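Local coordinates for protein putative 6-pyruvoyl tetrahydrobiopterin synthase (Caenorhabditis elegans, PDB 2G64) that probably converts 7,8-dihydroneopterin triphosphate into 6-pyruvoyl tetrahydropterin, a zinc-dependent step in tetrahydrobiopterin biosynthesis, at residues E24-D28 / A29-E33; E74-L77 / V78-V82. The protein carries 1 engineered substitution. All blocks are in the same frame, centred on the assembly; numbering follows the deposited sequence. Where two conformers were deposited one is given.

Both contacts are local, each within one continuous run of the chain, and they sit at different ends of helices. Contact 1 comes first: 24-28 lies in the loop that follows strand 6-19 and runs into the start of helix 28-35, which carries 29-33. Contact 2, at 74-77 and 78-82, covers the C-terminal part of helix 68-80 and the residues that follow. Their centres are about 31 Å apart and their nearest atoms about 18 Å, so they do not touch. Contact 1 thus caps a peripheral helix, about 25 Å from the chain centre, while contact 2, at about 10 Å, belongs to a helix packed on strands 6-19 and 44-57, which carry the zinc ligands H19, H44 and H46.

Contact 1 (E24-D28 / A29-E33); sequences EKLSD and AENKE
S27 and E30 grip each other from both ends, and this is the tight part of the contact. E30 N donates to S27 OG over 3.1 Å, while S27 N donates to E30 OE1 over 2.9 Å in an almost straight bond (176° at the hydrogen). The carboxylate takes that N-H on the anti side of OE1, from somewhat out of its plane. With chi1 of S27 at 72°, OG sits between the backbone N and the carbonyl carbon and so faces E30 N; E30 runs extended beyond CG, which carries OE1 back to the residue before the helix. L26 packs beside this pair, its CD2 3.6 Å from E30 OE1, and its CB lies equally close to N31 ND2; L26 also packs on T61 of a second subunit. Reciprocal bonds of this kind define a capping box: S27 is the N-cap of helix 28-35, and its OG occupies an amide of the first turn that has no earlier helical carbonyl to use. The helix then continues through N31 N to S27 O and K32 N to D28 O. N31 is the buried member; its OD1 accepts from S23 N in the preceding loop, and its ND2 makes a weak bond to S27 O, bent to 121°. Shortening N31 to an alanine would remove OD1 and ND2 and is likely to leave S23 N without that acceptor, open a gap beside L26 CB and let the loop shift against the helix. Looser, water-mediated links lie on the D28 side, where one water donates to L26 O at 2.6 Å and to D28 OD1 at 3.0 Å and accepts weakly from N31 ND2. D28 is exposed, and the end of K32 leads away from the loop.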
loop_
_atom_site.group_PDB
_atom_site.type_symbol
_atom_site.label_atom_id
_atom_site.label_comp_id
_atom_site.label_asym_id
_atom_site.label_seq_id
_atom_site.Cartn_x
_atom_site.Cartn_y
_atom_site.Cartn_z
ATOM N N GLU A 24 16.012 -32.547 1.029
ATOM C CA GLU A 24 16.896 -33.713 0.936
ATOM C C GLU A 24 16.215 -35.049 1.306
ATOM O O GLU A 24 16.768 -36.115 1.046
ATOM C CB GLU A 24 18.167 -33.480 1.766
ATOM C CG GLU A 24 19.062 -32.408 1.174
ATOM C CD GLU A 24 19.425 -32.708 -0.263
ATOM O OE1 GLU A 24 19.718 -33.884 -0.560
ATOM O OE2 GLU A 24 19.410 -31.777 -1.095
ATOM N N LYS A 25 15.020 -34.992 1.898
ATOM C CA LYS A 25 14.268 -36.206 2.257
ATOM C C LYS A 25 13.268 -36.648 1.162
ATOM O O LYS A 25 12.493 -37.598 1.356
ATOM C CB LYS A 25 13.532 -36.022 3.593
ATOM C CG LYS A 25 14.410 -35.504 4.734
ATOM C CD LYS A 25 14.791 -36.597 5.713
ATOM C CE LYS A 25 15.753 -36.082 6.788
ATOM N NZ LYS A 25 15.062 -35.784 8.082
ATOM N N LEU A 26 13.280 -35.940 0.031
ATOM C CA LEU A 26 12.430 -36.263 -1.108
ATOM C C LEU A 26 13.281 -36.596 -2.336
ATOM O O LEU A 26 14.382 -36.066 -2.515
ATOM C CB LEU A 26 11.471 -35.094 -1.435
ATOM C CG LEU A 26 10.380 -34.760 -0.407
ATOM C CD1 LEU A 26 9.569 -33.510 -0.800
ATOM C CD2 LEU A 26 9.463 -35.972 -0.225
ATOM N N SER A 27 12.747 -37.455 -3.204
ATOM C CA SER A 27 13.376 -37.714 -4.495
ATOM C C SER A 27 13.248 -36.511 -5.415
ATOM O O SER A 27 12.477 -35.583 -5.135
ATOM C CB SER A 27 12.733 -38.938 -5.167
ATOM O OG SER A 27 11.424 -38.645 -5.646
ATOM N N ASP A 28 13.980 -36.524 -6.520
ATOM C CA ASP A 28 13.836 -35.435 -7.497
ATOM C C ASP A 28 12.393 -35.247 -7.966
ATOM O O ASP A 28 11.892 -34.114 -8.033
ATOM C CB ASP A 28 14.746 -35.644 -8.703
ATOM C CG ASP A 28 16.220 -35.474 -8.359
ATOM O OD1 ASP A 28 16.537 -34.995 -7.247
ATOM O OD2 ASP A 28 17.052 -35.801 -9.215
ATOM N N ALA A 29 11.746 -36.356 -8.326
ATOM C CA ALA A 29 10.349 -36.332 -8.763
ATOM C C ALA A 29 9.406 -35.830 -7.675
ATOM O O ALA A 29 8.522 -35.026 -7.941
ATOM C CB ALA A 29 9.912 -37.720 -9.252
ATOM N N GLU A 30 9.597 -36.310 -6.450
ATOM C CA GLU A 30 8.778 -35.874 -5.315
ATOM C C GLU A 30 8.940 -34.370 -5.048
ATOM O O GLU A 30 7.963 -33.651 -4.782
ATOM C CB GLU A 30 9.167 -36.686 -4.077
ATOM C CG GLU A 30 8.582 -38.097 -4.093
ATOM C CD GLU A 30 9.210 -39.044 -3.079
ATOM O OE1 GLU A 30 10.265 -38.719 -2.471
ATOM O OE2 GLU A 30 8.639 -40.137 -2.897
ATOM N N ASN A 31 10.176 -33.897 -5.141
ATOM C CA ASN A 31 10.455 -32.456 -4.969
ATOM C C ASN A 31 9.777 -31.614 -6.029
ATOM O O ASN A 31 9.203 -30.576 -5.745
ATOM C CB ASN A 31 11.956 -32.197 -5.031
ATOM C CG ASN A 31 12.596 -32.278 -3.683
ATOM O OD1 ASN A 31 12.197 -31.553 -2.773
ATOM N ND2 ASN A 31 13.590 -33.164 -3.532
ATOM N N LYS A 32 9.838 -32.077 -7.269
ATOM C CA LYS A 32 9.114 -31.403 -8.341
ATOM C C LYS A 32 7.610 -31.390 -8.073
ATOM O O LYS A 32 6.942 -30.358 -8.246
ATOM C CB LYS A 32 9.449 -32.066 -9.689
ATOM C CG LYS A 32 8.786 -31.428 -10.928
ATOM C CD LYS A 32 8.848 -29.905 -10.955
ATOM C CE LYS A 32 8.072 -29.346 -12.154
ATOM N NZ LYS A 32 7.500 -27.978 -11.921
ATOM N N GLU A 33 7.081 -32.524 -7.631
ATOM C CA GLU A 33 5.654 -32.635 -7.370
ATOM C C GLU A 33 5.198 -31.807 -6.164
ATOM O O GLU A 33 4.152 -31.160 -6.209
ATOM C CB GLU A 33 5.282 -34.102 -7.217
ATOM C CG GLU A 33 5.312 -34.823 -8.542
ATOM C CD GLU A 33 5.761 -36.261 -8.443
ATOM O OE1 GLU A 33 6.035 -36.761 -7.331
ATOM O OE2 GLU A 33 5.847 -36.893 -9.502
HETATM O O HOH W 1 15.922 -35.143 -4.332
#

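Contact 2 (E74-L77 / V78-V82); sequences EMSL and VLDTV
Backbone bonds between M75 and L79 and between S76 and D80 carry this last part of helix 68-80. L79 N reaches M75 O over 2.9 Å in the carbonyl plane, and D80 N reaches S76 O at the same distance but on a more bent path, 144° at the hydrogen. The preceding link, V78 N to E74 O, is weak at 3.4 Å. Past these the pattern tightens: T81 N donates to V78 O, three residues back, and V82 N to L79 O.

Side-chain hydrogen bonds add to this at T81. Its chi1 of 76° swings OG1 back over the turn, where it donates to V78 O over 2.7 Å, so one carbonyl takes two donors from the same residue. OG1 is also hydrogen-bonded to Y107 OH on helix 101-115. In the conformer given for S76, a water lies between S76 OG and D80 OD2, donating to the carboxylate at 2.7 Å; the S76 half of this link is doubtful.

Van der Waals contacts bring side-chain carbons against carbonyl oxygens of the previous turn: L79 CG lies 3.4 Å from M75 O, and V78 CG2 is 3.5 Å from E74 O. Beyond the helix, M75 and L79 pack on strands 6-19 and 44-57, and V78 meets both W50 and helix 101-115.

The chemistry thus divides by face: M75 and L79 meet the sheet, and V78 meets W50 and helix 101-115. V78 O, taking two donors, probably limits rotation of T81, while the OG1 bond to Y107 OH links that residue to helix 101-115.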
loop_
_atom_site.group_PDB
_atom_site.type_symbol
_atom_site.label_atom_id
_atom_site.label_comp_id
_atom_site.label_asym_id
_atom_site.label_seq_id
_atom_site.Cartn_x
_atom_site.Cartn_y
_atom_site.Cartn_z
ATOM N N GLU A 74 19.544 -5.058 16.863
ATOM C CA GLU A 74 19.358 -6.486 16.998
ATOM C C GLU A 74 18.758 -7.044 15.713
ATOM O O GLU A 74 19.208 -8.078 15.227
ATOM C CB GLU A 74 18.460 -6.800 18.199
ATOM C CG GLU A 74 19.180 -6.557 19.523
ATOM C CD GLU A 74 18.252 -6.196 20.682
ATOM O OE1 GLU A 74 17.010 -6.187 20.526
ATOM O OE2 GLU A 74 18.780 -5.915 21.769
ATOM N N MET A 75 17.749 -6.362 15.171
ATOM C CA MET A 75 17.158 -6.797 13.896
ATOM C C MET A 75 18.188 -6.754 12.751
ATOM O O MET A 75 18.196 -7.634 11.892
ATOM C CB MET A 75 15.926 -5.961 13.547
ATOM C CG MET A 75 14.717 -6.319 14.413
ATOM S SD MET A 75 13.274 -5.296 14.070
ATOM C CE MET A 75 12.895 -5.706 12.347
ATOM N N SER A 76 19.050 -5.737 12.747
ATOM C CA SER A 76 20.122 -5.631 11.744
ATOM C C SER A 76 21.027 -6.858 11.759
ATOM O O SER A 76 21.416 -7.374 10.708
ATOM C CB SER A 76 20.961 -4.364 11.959
ATOM O OG SER A 76 21.738 -4.069 10.803
ATOM N N LEU A 77 21.363 -7.326 12.954
ATOM C CA LEU A 77 22.216 -8.502 13.118
ATOM C C LEU A 77 21.602 -9.731 12.459
ATOM O O LEU A 77 22.293 -10.504 11.777
ATOM C CB LEU A 77 22.449 -8.773 14.596
ATOM C CG LEU A 77 23.462 -7.875 15.291
ATOM C CD1 LEU A 77 23.537 -8.278 16.746
ATOM C CD2 LEU A 77 24.848 -7.994 14.613
ATOM N N VAL A 78 20.291 -9.889 12.625
ATOM C CA VAL A 78 19.585 -10.992 11.989
ATOM C C VAL A 78 19.528 -10.788 10.465
ATOM O O VAL A 78 19.770 -11.724 9.692
ATOM C CB VAL A 78 18.147 -11.156 12.568
ATOM C CG1 VAL A 78 17.454 -12.364 11.971
ATOM C CG2 VAL A 78 18.183 -11.254 14.115
ATOM N N LEU A 79 19.193 -9.571 10.040
ATOM C CA LEU A 79 19.026 -9.273 8.618
ATOM C C LEU A 79 20.344 -9.466 7.853
ATOM O O LEU A 79 20.348 -9.836 6.684
ATOM C CB LEU A 79 18.488 -7.853 8.433
ATOM C CG LEU A 79 16.989 -7.707 8.737
ATOM C CD1 LEU A 79 16.673 -6.205 8.904
ATOM C CD2 LEU A 79 16.146 -8.327 7.625
ATOM N N ASP A 80 21.463 -9.235 8.533
ATOM C CA ASP A 80 22.785 -9.388 7.911
ATOM C C ASP A 80 22.998 -10.825 7.430
ATOM O O ASP A 80 23.718 -11.065 6.457
ATOM C CB ASP A 80 23.881 -9.067 8.935
ATOM C CG ASP A 80 24.136 -7.581 9.088
ATOM O OD1 ASP A 80 23.602 -6.770 8.302
ATOM O OD2 ASP A 80 24.868 -7.226 10.036
ATOM N N THR A 81 22.393 -11.774 8.139
ATOM C CA THR A 81 22.507 -13.193 7.797
ATOM C C THR A 81 21.777 -13.610 6.509
ATOM O O THR A 81 22.090 -14.656 5.926
ATOM C CB THR A 81 22.053 -14.122 8.948
ATOM O OG1 THR A 81 20.613 -14.165 9.064
ATOM C CG2 THR A 81 22.698 -13.721 10.290
ATOM N N VAL A 82 20.788 -12.821 6.097
ATOM C CA VAL A 82 19.902 -13.219 4.996
ATOM C C VAL A 82 19.809 -12.189 3.856
ATOM O O VAL A 82 19.478 -12.531 2.720
ATOM C CB VAL A 82 18.476 -13.559 5.507
ATOM C CG1 VAL A 82 18.515 -14.787 6.401
ATOM C CG2 VAL A 82 17.874 -12.372 6.291
HETATM O O HOH W 2 24.230 -5.191 11.676
#